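Side-chain contacts in lipoprotein (Colwellia psychrerythraea, PDB 3O0Y), which is of unknown function but, as a putative lipoprotein of the DUF885 family in the peptidase MA clan, is probably related to metallopeptidases: residues A[357-362]-A[430-435]; A[371-376]-A[484-489]; A[405-410]-A[450-455]; A[415-420]-A[438-443]. All coordinates share one frame; numbering follows the deposited sequence.

How the contacts relate
Contacts 1 and 4 are buried and share helix 432-439, which contact 1 joins to helix 353-373 and contact 4 to the middle strand of the small sheet; they meet where Leu432 and Leu435 pack on Tyr417. Contacts 2 and 3 are only partly buried. Contact 2 uses the far end of helix 353-373, and contact 3 the loop that joins two strands, one of them the strand of contact 4. Chemistry follows place: leucine methyls meet in contact 1, an aromatic face receives a methylene in contact 4, and the more open pair enlist a lysine's aliphatic base and a serine hydroxyl beside apolar groups.

Contact 1: A[357-362]-A[430-435]; sequences EELLSD and FGLKTL
Leu359 and Leu432 make a small, buried, apolar contact between two helices, 353-373 and 432-439, the latter touching with its first turn. The methyl CD2 of Leu359 lies 3.9 Å from CD2 of Leu432, and the same Leu432 methyl is equally near CG of Leu359, so one branch of Leu432 does the touching while the two side chains slant across each other. The CB of Leu432 is directed toward the other helix. Leu359 starts out along its own helix flank, and it is the anti placing of CG relative to the backbone N (chi1 -171°) that swings its branches in toward the partner. With the backbones 8.5 Å apart between the CA atoms of Leu359 and Leu432, the leucine side chains span most of the gap, and Leu432 CD2 also lies 3.9 Å from the carbonyl O of Leu359.

One turn on, Asp362 adds its methylene: CB stands 4.3 Å from Leu432 CD2, while the carboxylate turns elsewhere and its OD2 is hydrogen-bonded to Tyr349 OH. Tyr349 also touches Leu432, so the same tyrosine borders both.

Further along helix 353-373, Ile363 and Tyr366 also touch Leu432. Strand 416-419 completes the surroundings: Tyr417 packs on Leu432 and Leu435, and Ile419 on Leu360 and Leu435, so that both helices rest against the same strand.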
loop_
_atom_site.group_PDB
_atom_site.type_symbol
_atom_site.label_atom_id
_atom_site.label_comp_id
_atom_site.label_asym_id
_atom_site.label_seq_id
_atom_site.Cartn_x
_atom_site.Cartn_y
_atom_site.Cartn_z
ATOM N N GLU A 357 -2.633 22.725 -13.529
ATOM C CA GLU A 357 -2.580 22.200 -14.874
ATOM C C GLU A 357 -1.185 21.928 -15.386
ATOM O O GLU A 357 -0.951 20.915 -16.127
ATOM C CB GLU A 357 -3.305 23.167 -15.879
ATOM C CG GLU A 357 -4.835 23.186 -15.711
ATOM C CD GLU A 357 -5.553 24.307 -16.494
ATOM O OE1 GLU A 357 -4.911 25.333 -16.876
ATOM O OE2 GLU A 357 -6.828 24.152 -16.646
ATOM N N GLU A 358 -0.256 22.788 -15.023
ATOM C CA GLU A 358 1.142 22.622 -15.403
ATOM C C GLU A 358 1.714 21.376 -14.749
ATOM O O GLU A 358 2.378 20.567 -15.390
ATOM C CB GLU A 358 1.984 23.851 -15.046
ATOM C CG GLU A 358 3.407 23.742 -15.682
ATOM C CD GLU A 358 4.356 24.869 -15.295
ATOM O OE1 GLU A 358 3.945 25.788 -14.595
ATOM O OE2 GLU A 358 5.549 24.755 -15.618
ATOM N N LEU A 359 1.475 21.197 -13.447
ATOM C CA LEU A 359 1.916 20.032 -12.766
ATOM C C LEU A 359 1.396 18.762 -13.433
ATOM O O LEU A 359 2.139 17.825 -13.702
ATOM C CB LEU A 359 1.520 20.132 -11.284
ATOM C CG LEU A 359 2.040 19.123 -10.316
ATOM C CD1 LEU A 359 1.747 19.597 -8.791
ATOM C CD2 LEU A 359 1.449 17.733 -10.598
ATOM N N LEU A 360 0.102 18.724 -13.729
ATOM C CA LEU A 360 -0.506 17.537 -14.337
ATOM C C LEU A 360 0.030 17.262 -15.745
ATOM O O LEU A 360 0.264 16.101 -16.087
ATOM C CB LEU A 360 -2.023 17.654 -14.340
ATOM C CG LEU A 360 -2.702 17.485 -12.947
ATOM C CD1 LEU A 360 -4.166 18.023 -13.038
ATOM C CD2 LEU A 360 -2.661 16.099 -12.461
ATOM N N SER A 361 0.288 18.327 -16.511
ATOM C CA SER A 361 0.877 18.178 -17.848
ATOM C C SER A 361 2.283 17.669 -17.754
ATOM O O SER A 361 2.727 16.831 -18.564
ATOM C CB SER A 361 0.871 19.496 -18.643
ATOM O OG SER A 361 -0.520 19.846 -18.757
ATOM N N ASP A 362 3.015 18.201 -16.799
ATOM C CA ASP A 362 4.389 17.706 -16.578
ATOM C C ASP A 362 4.431 16.222 -16.241
ATOM O O ASP A 362 5.238 15.433 -16.845
ATOM C CB ASP A 362 5.119 18.484 -15.464
ATOM C CG ASP A 362 5.532 19.926 -15.887
ATOM O OD1 ASP A 362 5.503 20.300 -17.124
ATOM O OD2 ASP A 362 5.933 20.688 -14.951
ATOM N N PHE A 430 11.323 19.638 -8.390
ATOM C CA PHE A 430 12.476 18.679 -8.382
ATOM C C PHE A 430 12.143 17.314 -7.781
ATOM O O PHE A 430 12.962 16.423 -7.811
ATOM C CB PHE A 430 13.685 19.287 -7.687
ATOM C CG PHE A 430 13.452 19.765 -6.276
ATOM C CD1 PHE A 430 13.310 18.873 -5.239
ATOM C CD2 PHE A 430 13.456 21.125 -5.980
ATOM C CE1 PHE A 430 13.154 19.277 -3.955
ATOM C CE2 PHE A 430 13.279 21.578 -4.655
ATOM C CZ PHE A 430 13.146 20.683 -3.644
ATOM N N GLY A 431 10.948 17.173 -7.191
ATOM C CA GLY A 431 10.533 15.884 -6.647
ATOM C C GLY A 431 9.520 15.094 -7.456
ATOM O O GLY A 431 9.213 13.929 -7.142
ATOM N N LEU A 432 9.003 15.708 -8.514
ATOM C CA LEU A 432 7.918 15.097 -9.252
ATOM C C LEU A 432 8.309 13.957 -10.182
ATOM O O LEU A 432 7.507 13.044 -10.365
ATOM C CB LEU A 432 7.148 16.177 -9.976
ATOM C CG LEU A 432 5.851 15.807 -10.675
ATOM C CD1 LEU A 432 4.833 15.235 -9.673
ATOM C CD2 LEU A 432 5.218 17.117 -11.399
ATOM N N LYS A 433 9.466 14.028 -10.833
ATOM C CA LYS A 433 9.878 12.927 -11.696
ATOM C C LYS A 433 9.986 11.655 -10.874
ATOM O O LYS A 433 9.365 10.624 -11.215
ATOM C CB LYS A 433 11.223 13.223 -12.393
ATOM C CG LYS A 433 11.133 14.021 -13.641
ATOM C CD LYS A 433 12.580 14.143 -14.262
ATOM C CE LYS A 433 12.631 14.924 -15.504
ATOM N NZ LYS A 433 14.019 15.191 -15.983
ATOM N N THR A 434 10.693 11.700 -9.723
ATOM C CA THR A 434 10.922 10.451 -9.007
ATOM C C THR A 434 9.614 9.849 -8.514
ATOM O O THR A 434 9.406 8.626 -8.548
ATOM C CB THR A 434 11.998 10.577 -7.922
ATOM O OG1 THR A 434 12.549 9.254 -7.705
ATOM C CG2 THR A 434 11.454 11.246 -6.631
ATOM N N LEU A 435 8.701 10.721 -8.071
ATOM C CA LEU A 435 7.372 10.258 -7.602
ATOM C C LEU A 435 6.642 9.590 -8.751
ATOM O O LEU A 435 5.997 8.544 -8.587
ATOM C CB LEU A 435 6.587 11.392 -7.042
ATOM C CG LEU A 435 5.194 11.042 -6.535
ATOM C CD1 LEU A 435 5.379 10.061 -5.313
ATOM C CD2 LEU A 435 4.441 12.316 -6.149
#

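Contact 2: A[371-376]-A[484-489]; sequences TAKMAP and LGMYEN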
loop_
_atom_site.group_PDB
_atom_site.type_symbol
_atom_site.label_atom_id
_atom_site.label_comp_id
_atom_site.label_asym_id
_atom_site.label_seq_id
_atom_site.Cartn_x
_atom_site.Cartn_y
_atom_site.Cartn_z
ATOM N N THR A 371 8.228 5.818 -20.627
ATOM C CA THR A 371 7.667 4.559 -21.092
ATOM C C THR A 371 8.224 4.221 -22.441
ATOM O O THR A 371 8.570 3.074 -22.713
ATOM C CB THR A 371 6.126 4.668 -21.162
ATOM O OG1 THR A 371 5.629 4.980 -19.868
ATOM C CG2 THR A 371 5.472 3.343 -21.669
ATOM N N ALA A 372 8.463 5.263 -23.232
ATOM C CA ALA A 372 9.106 5.096 -24.540
ATOM C C ALA A 372 10.573 4.757 -24.425
ATOM O O ALA A 372 11.076 3.842 -25.091
ATOM C CB ALA A 372 8.949 6.391 -25.366
ATOM N N LYS A 373 11.288 5.513 -23.628
ATOM C CA LYS A 373 12.714 5.381 -23.528
ATOM C C LYS A 373 13.123 4.120 -22.787
ATOM O O LYS A 373 14.221 3.624 -23.007
ATOM C CB LYS A 373 13.306 6.604 -22.819
ATOM C CG LYS A 373 13.261 7.858 -23.691
ATOM C CD LYS A 373 14.518 7.914 -24.592
ATOM C CE LYS A 373 14.215 8.447 -26.000
ATOM N NZ LYS A 373 15.141 7.837 -27.049
ATOM N N MET A 374 12.255 3.570 -21.916
ATOM C CA MET A 374 12.579 2.413 -21.145
ATOM C C MET A 374 12.423 1.080 -21.883
ATOM O O MET A 374 12.948 0.052 -21.434
ATOM C CB MET A 374 11.784 2.391 -19.783
ATOM C CG MET A 374 10.396 1.948 -19.897
ATOM S SD MET A 374 9.415 2.421 -18.325
ATOM C CE MET A 374 8.656 0.712 -18.196
ATOM N N ALA A 375 11.816 1.110 -23.083
ATOM C CA ALA A 375 11.441 -0.095 -23.832
ATOM C C ALA A 375 12.625 -1.068 -24.056
ATOM O O ALA A 375 12.430 -2.258 -23.942
ATOM C CB ALA A 375 10.803 0.244 -25.258
ATOM N N PRO A 376 13.873 -0.578 -24.300
ATOM C CA PRO A 376 14.948 -1.556 -24.531
ATOM C C PRO A 376 15.229 -2.477 -23.383
ATOM O O PRO A 376 15.733 -3.592 -23.643
ATOM C CB PRO A 376 16.173 -0.668 -24.810
ATOM C CG PRO A 376 15.567 0.556 -25.422
ATOM C CD PRO A 376 14.301 0.774 -24.649
ATOM N N LEU A 484 18.676 5.080 -17.045
ATOM C CA LEU A 484 18.151 5.214 -18.413
ATOM C C LEU A 484 18.264 6.646 -18.910
ATOM O O LEU A 484 17.875 6.929 -20.033
ATOM C CB LEU A 484 16.676 4.815 -18.422
ATOM C CG LEU A 484 16.366 3.329 -18.450
ATOM C CD1 LEU A 484 14.871 3.130 -18.142
ATOM C CD2 LEU A 484 16.773 2.755 -19.800
ATOM N N GLY A 485 18.758 7.569 -18.070
ATOM C CA GLY A 485 19.015 8.958 -18.489
ATOM C C GLY A 485 17.864 9.890 -18.335
ATOM O O GLY A 485 17.929 10.975 -18.885
ATOM N N MET A 486 16.915 9.587 -17.417
ATOM C CA MET A 486 15.795 10.483 -17.239
ATOM C C MET A 486 16.174 11.813 -16.528
ATOM O O MET A 486 15.353 12.733 -16.494
ATOM C CB MET A 486 14.673 9.791 -16.491
ATOM C CG MET A 486 14.013 8.697 -17.303
ATOM S SD MET A 486 13.275 9.282 -18.955
ATOM C CE MET A 486 14.417 8.464 -19.757
ATOM N N TYR A 487 17.363 11.880 -15.896
ATOM C CA TYR A 487 17.845 13.094 -15.288
ATOM C C TYR A 487 18.982 13.776 -16.043
ATOM O O TYR A 487 19.680 14.628 -15.488
ATOM C CB TYR A 487 18.194 12.823 -13.815
ATOM C CG TYR A 487 16.998 12.322 -13.026
ATOM C CD1 TYR A 487 16.068 13.218 -12.509
ATOM C CD2 TYR A 487 16.794 10.983 -12.823
ATOM C CE1 TYR A 487 15.004 12.792 -11.830
ATOM C CE2 TYR A 487 15.687 10.532 -12.160
ATOM C CZ TYR A 487 14.810 11.459 -11.616
ATOM O OH TYR A 487 13.710 11.012 -10.914
ATOM N N GLU A 488 19.125 13.442 -17.304
ATOM C CA GLU A 488 20.043 14.180 -18.161
ATOM C C GLU A 488 19.723 15.687 -18.067
ATOM O O GLU A 488 18.580 16.108 -18.236
ATOM C CB GLU A 488 19.932 13.637 -19.602
ATOM C CG GLU A 488 20.806 14.431 -20.574
ATOM C CD GLU A 488 20.541 14.113 -22.100
ATOM O OE1 GLU A 488 21.394 14.539 -22.920
ATOM O OE2 GLU A 488 19.496 13.489 -22.480
ATOM N N ASN A 489 20.743 16.513 -17.822
ATOM C CA ASN A 489 20.539 17.960 -17.790
ATOM C C ASN A 489 19.534 18.316 -16.676
ATOM O O ASN A 489 18.808 19.293 -16.791
ATOM C CB ASN A 489 20.151 18.527 -19.146
ATOM C CG ASN A 489 21.220 18.206 -20.218
ATOM O OD1 ASN A 489 22.382 18.042 -19.884
ATOM N ND2 ASN A 489 20.793 17.992 -21.463
#
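Leu484 and Lys373, the two residues most covered here, each find a methionine across the contact. Leu484, just after helix 467-483, reaches toward the end of helix 353-373 and sets its CD1 methyl 3.6 Å from CB of Met374. Its other branch, CD2, lies 4.2 Å from the carbonyl O of Lys373, so one branch lies on Met374 and the other approaches the carbonyl of Lys373. Met374 offers little more than its base, because its CG sits between the backbone N and the carbonyl carbon (chi1 79°) and carries the thioether away toward Trp446, Asn441 and Pro442.

Lys373 meets Met486 instead. The terminal methyl CE of Met486 comes within 3.8 Å of Lys373 CB, brought there by a bend at chi2 (-58°) that folds the thioether back toward the helix. Between Leu484 and Met486 the chain turns sharply at Gly485, whose positive phi closes a Schellman motif and which begins a type I turn to Glu488; both side chains end near the close of helix 353-373.

Every touching group across the two segments is carbon apart from one carbonyl oxygen, and the lysine contributes methylenes while its amine leads away, which implies that shape complementarity and the hydrophobic effect, with no charge pairing, hold this edge together.

Contact 3: A[405-410]-A[450-455]; sequences TSPAVD and LNLDQA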
loop_
_atom_site.group_PDB
_atom_site.type_symbol
_atom_site.label_atom_id
_atom_site.label_comp_id
_atom_site.label_asym_id
_atom_site.label_seq_id
_atom_site.Cartn_x
_atom_site.Cartn_y
_atom_site.Cartn_z
ATOM N N THR A 405 -3.231 3.056 -7.311
ATOM C CA THR A 405 -4.269 1.991 -7.160
ATOM C C THR A 405 -4.340 1.078 -8.336
ATOM O O THR A 405 -4.234 1.526 -9.465
ATOM C CB THR A 405 -5.654 2.591 -6.868
ATOM O OG1 THR A 405 -6.006 3.545 -7.876
ATOM C CG2 THR A 405 -5.652 3.302 -5.497
ATOM N N SER A 406 -4.368 -0.232 -8.050
ATOM C CA SER A 406 -4.355 -1.241 -9.116
ATOM C C SER A 406 -5.576 -1.166 -10.039
ATOM O O SER A 406 -6.667 -0.735 -9.626
ATOM C CB SER A 406 -4.322 -2.601 -8.469
ATOM O OG SER A 406 -4.581 -3.662 -9.441
ATOM N N PRO A 407 -5.390 -1.553 -11.293
ATOM C CA PRO A 407 -6.604 -1.769 -12.116
ATOM C C PRO A 407 -7.488 -2.919 -11.572
ATOM O O PRO A 407 -7.038 -3.771 -10.832
ATOM C CB PRO A 407 -6.047 -2.193 -13.449
ATOM C CG PRO A 407 -4.512 -2.077 -13.346
ATOM C CD PRO A 407 -4.211 -2.162 -11.896
ATOM N N ALA A 408 -8.744 -2.914 -11.951
ATOM C CA ALA A 408 -9.561 -4.112 -11.821
ATOM C C ALA A 408 -8.974 -5.172 -12.762
ATOM O O ALA A 408 -8.424 -4.809 -13.822
ATOM C CB ALA A 408 -11.017 -3.747 -12.256
ATOM N N VAL A 409 -9.064 -6.441 -12.384
ATOM C CA VAL A 409 -8.463 -7.515 -13.176
ATOM C C VAL A 409 -8.893 -7.408 -14.622
ATOM O O VAL A 409 -8.090 -7.500 -15.540
ATOM C CB VAL A 409 -8.726 -8.892 -12.608
ATOM C CG1 VAL A 409 -7.981 -9.961 -13.421
ATOM C CG2 VAL A 409 -8.313 -8.918 -11.206
ATOM N N ASP A 410 -10.163 -7.061 -14.866
ATOM C CA ASP A 410 -10.660 -6.995 -16.258
ATOM C C ASP A 410 -10.382 -5.730 -16.998
ATOM O O ASP A 410 -10.711 -5.632 -18.163
ATOM C CB ASP A 410 -12.176 -7.311 -16.348
ATOM C CG ASP A 410 -13.053 -6.246 -15.705
ATOM O OD1 ASP A 410 -12.547 -5.096 -15.437
ATOM O OD2 ASP A 410 -14.257 -6.579 -15.471
ATOM N N LEU A 450 1.913 -5.992 -14.972
ATOM C CA LEU A 450 2.554 -7.228 -15.449
ATOM C C LEU A 450 2.166 -8.428 -14.580
ATOM O O LEU A 450 1.934 -9.496 -15.106
ATOM C CB LEU A 450 4.074 -7.062 -15.592
ATOM C CG LEU A 450 4.526 -6.251 -16.780
ATOM C CD1 LEU A 450 6.062 -5.902 -16.663
ATOM C CD2 LEU A 450 4.201 -6.999 -18.166
ATOM N N ASN A 451 2.135 -8.264 -13.258
ATOM C CA ASN A 451 1.791 -9.385 -12.412
ATOM C C ASN A 451 0.355 -9.833 -12.696
ATOM O O ASN A 451 0.122 -11.047 -12.791
ATOM C CB ASN A 451 1.902 -8.994 -10.977
ATOM C CG ASN A 451 1.943 -10.180 -10.035
ATOM O OD1 ASN A 451 1.696 -11.370 -10.414
ATOM N ND2 ASN A 451 2.235 -9.886 -8.795
ATOM N N LEU A 452 -0.563 -8.871 -12.916
ATOM C CA LEU A 452 -1.932 -9.254 -13.222
ATOM C C LEU A 452 -2.026 -10.023 -14.514
ATOM O O LEU A 452 -2.806 -10.988 -14.629
ATOM C CB LEU A 452 -2.801 -8.024 -13.350
ATOM C CG LEU A 452 -3.167 -7.330 -12.087
ATOM C CD1 LEU A 452 -3.902 -5.949 -12.478
ATOM C CD2 LEU A 452 -4.008 -8.202 -11.104
ATOM N N ASP A 453 -1.162 -9.680 -15.495
ATOM C CA ASP A 453 -1.147 -10.367 -16.753
ATOM C C ASP A 453 -0.660 -11.871 -16.730
ATOM O O ASP A 453 -0.813 -12.588 -17.747
ATOM C CB ASP A 453 -0.285 -9.644 -17.766
ATOM C CG ASP A 453 -0.955 -8.462 -18.439
ATOM O OD1 ASP A 453 -2.201 -8.372 -18.524
ATOM O OD2 ASP A 453 -0.146 -7.565 -18.886
ATOM N N GLN A 454 -0.087 -12.327 -15.625
ATOM C CA GLN A 454 0.357 -13.707 -15.487
ATOM C C GLN A 454 -0.765 -14.661 -15.212
ATOM O O GLN A 454 -0.917 -15.236 -14.121
ATOM C CB GLN A 454 1.524 -13.817 -14.490
ATOM C CG GLN A 454 2.652 -12.785 -14.745
ATOM C CD GLN A 454 3.124 -12.703 -16.192
ATOM O OE1 GLN A 454 3.095 -11.598 -16.789
ATOM N NE2 GLN A 454 3.468 -13.807 -16.769
ATOM N N ALA A 455 -1.614 -14.821 -16.204
ATOM C CA ALA A 455 -2.881 -15.444 -15.970
ATOM C C ALA A 455 -2.762 -16.949 -15.744
ATOM O O ALA A 455 -3.759 -17.573 -15.311
ATOM C CB ALA A 455 -3.816 -15.209 -17.188
#
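A serine oxygen set against a leucine methyl marks this contact: Ser406 OG lies 3.9 Å from CD1 of Leu452, yet the hydroxyl is spent within its own loop. It donates to the carbonyl O of Pro407 at 2.8 Å, lying in the plane of that carbonyl on one of its lone pairs, with a C=O...OG angle of 127°. The anti setting of OG relative to the backbone N (chi1 168°) places the oxygen where it can bridge over the proline peptide and still rest beside the methyl. With its hydrogen so directed, the oxygen can tolerate an apolar neighbour.

The same CD1 methyl lies against the proline ring, 3.8 Å from Pro407 CD and 4.0 Å from CG, so it sits beside both the hydroxyl and the ring. Were Ser406 an alanine, the Pro407 carbonyl would probably lose this donor and the loop would be freer to shift against the leucine.

The loop joins strands 402-405 and 416-419, antiparallel neighbours in the small mixed sheet, as the connection of a beta hairpin; at its start, Thr405 is bonded through its backbone to Ile416. Leu452 lies on helix 444-452 and is the one residue of 450-455 that touches this loop.

Farther along, Val409 brings CG2 to 4.4 Å from CD2 of Leu452, a looser approach to the other branch. Val409 also packs on Phe459 and Arg462, and its carbonyl O accepts from the hydroxyl of Tyr384. Arg462 in turn bonds through NH2 to the carbonyl O of Leu452.

Contact 4: A[415-420]-A[438-443]; sequences GIYWIN and HEANPG
Tyr417 and Glu439 bring the middle strand of the three-stranded mixed sheet, 416-419, against the end of helix 432-439. His438, Glu439 and His444 form an HExxxxH pattern, which resembles but is not the HExxH signature of the peptidase MA clan; a metal-site role would be inference.

The chief interaction is CH-pi. CB of Glu439 sits over one face of the Tyr417 ring, 3.9 Å from its centroid and 24° off the normal, displaced toward the rim so that CD1 is its nearest ring atom, at 3.5 Å. With CG anti to the backbone N (chi1 166°), the ring reaches toward the helix. Apolar packing adds Ala440, the first residue beyond the helix, whose CB approaches Tyr417 CD2 obliquely at 4.2 Å.

The polar end of Tyr417 is held elsewhere. Its hydroxyl is hydrogen-bonded to Thr436 OG1, one turn back on the same helix, which pins the ring at its far end as well. A leucine in place of Tyr417 would probably leave the Thr436 hydroxyl without that mate and strip the flat cover from the Glu439 methylene. The Glu439 side chain also lies about 4 Å from a bound sulfate, probably from the crystallisation liquor.

A bend at chi2 folds the acid back, leaving its carboxylate plane 28° from that of the tyrosine ring and its CG 3.8 Å from Tyr417 CE1.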
loop_
_atom_site.group_PDB
_atom_site.type_symbol
_atom_site.label_atom_id
_atom_site.label_comp_id
_atom_site.label_asym_id
_atom_site.label_seq_id
_atom_site.Cartn_x
_atom_site.Cartn_y
_atom_site.Cartn_z
ATOM N N GLY A 415 -5.537 1.315 -13.835
ATOM C CA GLY A 415 -4.664 1.664 -12.728
ATOM C C GLY A 415 -4.500 3.158 -12.682
ATOM O O GLY A 415 -4.462 3.809 -13.734
ATOM N N ILE A 416 -4.445 3.719 -11.479
ATOM C CA ILE A 416 -4.377 5.181 -11.320
ATOM C C ILE A 416 -3.247 5.617 -10.420
ATOM O O ILE A 416 -3.078 5.119 -9.296
ATOM C CB ILE A 416 -5.724 5.712 -10.715
ATOM C CG1 ILE A 416 -6.902 5.317 -11.662
ATOM C CG2 ILE A 416 -5.695 7.244 -10.480
ATOM C CD1 ILE A 416 -8.245 5.386 -10.942
ATOM N N TYR A 417 -2.505 6.585 -10.929
ATOM C CA TYR A 417 -1.542 7.360 -10.214
ATOM C C TYR A 417 -2.292 8.576 -9.706
ATOM O O TYR A 417 -2.718 9.435 -10.451
ATOM C CB TYR A 417 -0.361 7.695 -11.133
ATOM C CG TYR A 417 0.620 8.785 -10.686
ATOM C CD1 TYR A 417 0.774 9.176 -9.388
ATOM C CD2 TYR A 417 1.492 9.308 -11.619
ATOM C CE1 TYR A 417 1.716 10.149 -9.039
ATOM C CE2 TYR A 417 2.402 10.307 -11.261
ATOM C CZ TYR A 417 2.523 10.690 -9.976
ATOM O OH TYR A 417 3.450 11.642 -9.619
ATOM N N TRP A 418 -2.484 8.581 -8.390
ATOM C CA TRP A 418 -3.089 9.668 -7.707
ATOM C C TRP A 418 -2.055 10.677 -7.224
ATOM O O TRP A 418 -1.020 10.304 -6.618
ATOM C CB TRP A 418 -3.831 9.206 -6.491
ATOM C CG TRP A 418 -4.947 8.303 -6.768
ATOM C CD1 TRP A 418 -4.844 6.952 -6.883
ATOM C CD2 TRP A 418 -6.339 8.630 -7.010
ATOM N NE1 TRP A 418 -6.092 6.398 -7.146
ATOM C CE2 TRP A 418 -7.018 7.404 -7.250
ATOM C CE3 TRP A 418 -7.057 9.817 -7.071
ATOM C CZ2 TRP A 418 -8.389 7.346 -7.542
ATOM C CZ3 TRP A 418 -8.411 9.791 -7.376
ATOM C CH2 TRP A 418 -9.077 8.535 -7.589
ATOM N N ILE A 419 -2.332 11.941 -7.500
ATOM C CA ILE A 419 -1.471 13.041 -7.053
ATOM C C ILE A 419 -2.210 14.023 -6.151
ATOM O O ILE A 419 -3.347 14.376 -6.444
ATOM C CB ILE A 419 -0.845 13.747 -8.320
ATOM C CG1 ILE A 419 0.157 14.792 -7.887
ATOM C CG2 ILE A 419 -1.917 14.313 -9.210
ATOM C CD1 ILE A 419 1.457 14.236 -7.318
ATOM N N ASN A 420 -1.574 14.462 -5.045
ATOM C CA ASN A 420 -2.196 15.429 -4.121
ATOM C C ASN A 420 -1.869 16.855 -4.525
ATOM O O ASN A 420 -0.684 17.246 -4.492
ATOM C CB ASN A 420 -1.658 15.199 -2.728
ATOM C CG ASN A 420 -2.499 15.838 -1.698
ATOM O OD1 ASN A 420 -2.956 16.960 -1.855
ATOM N ND2 ASN A 420 -2.732 15.124 -0.597
ATOM N N HIS A 438 8.074 6.214 -9.544
ATOM C CA HIS A 438 7.705 5.325 -8.494
ATOM C C HIS A 438 6.275 4.819 -8.608
ATOM O O HIS A 438 6.042 3.590 -8.515
ATOM C CB HIS A 438 7.832 6.093 -7.215
ATOM C CG HIS A 438 7.522 5.302 -5.986
ATOM N ND1 HIS A 438 6.264 5.089 -5.516
ATOM C CD2 HIS A 438 8.335 4.546 -5.195
ATOM C CE1 HIS A 438 6.304 4.450 -4.368
ATOM N NE2 HIS A 438 7.541 4.013 -4.191
ATOM N N GLU A 439 5.348 5.727 -8.919
ATOM C CA GLU A 439 3.919 5.388 -8.903
ATOM C C GLU A 439 3.472 4.722 -10.173
ATOM O O GLU A 439 2.574 3.843 -10.187
ATOM C CB GLU A 439 3.069 6.594 -8.576
ATOM C CG GLU A 439 3.277 7.264 -7.177
ATOM C CD GLU A 439 2.985 6.423 -5.991
ATOM O OE1 GLU A 439 2.559 5.290 -6.125
ATOM O OE2 GLU A 439 3.227 6.957 -4.889
ATOM N N ALA A 440 3.998 5.202 -11.272
ATOM C CA ALA A 440 3.563 4.750 -12.587
ATOM C C ALA A 440 4.583 3.835 -13.218
ATOM O O ALA A 440 4.628 2.661 -12.805
ATOM C CB ALA A 440 3.102 5.916 -13.447
ATOM N N ASN A 441 5.300 4.246 -14.260
ATOM C CA ASN A 441 6.265 3.468 -14.943
ATOM C C ASN A 441 7.701 4.008 -14.738
ATOM O O ASN A 441 7.909 5.218 -14.825
ATOM C CB ASN A 441 5.989 3.527 -16.428
ATOM C CG ASN A 441 4.589 2.937 -16.767
ATOM O OD1 ASN A 441 4.055 2.083 -15.995
ATOM N ND2 ASN A 441 4.056 3.323 -17.896
ATOM N N PRO A 442 8.643 3.121 -14.481
ATOM C CA PRO A 442 8.663 1.657 -14.423
ATOM C C PRO A 442 8.346 1.089 -13.032
ATOM O O PRO A 442 8.514 -0.135 -12.854
ATOM C CB PRO A 442 10.142 1.337 -14.737
ATOM C CG PRO A 442 10.835 2.565 -14.563
ATOM C CD PRO A 442 9.996 3.702 -14.331
ATOM N N GLY A 443 7.722 1.887 -12.178
ATOM C CA GLY A 443 7.381 1.454 -10.816
ATOM C C GLY A 443 6.079 0.663 -10.609
ATOM O O GLY A 443 5.843 -0.334 -11.275
#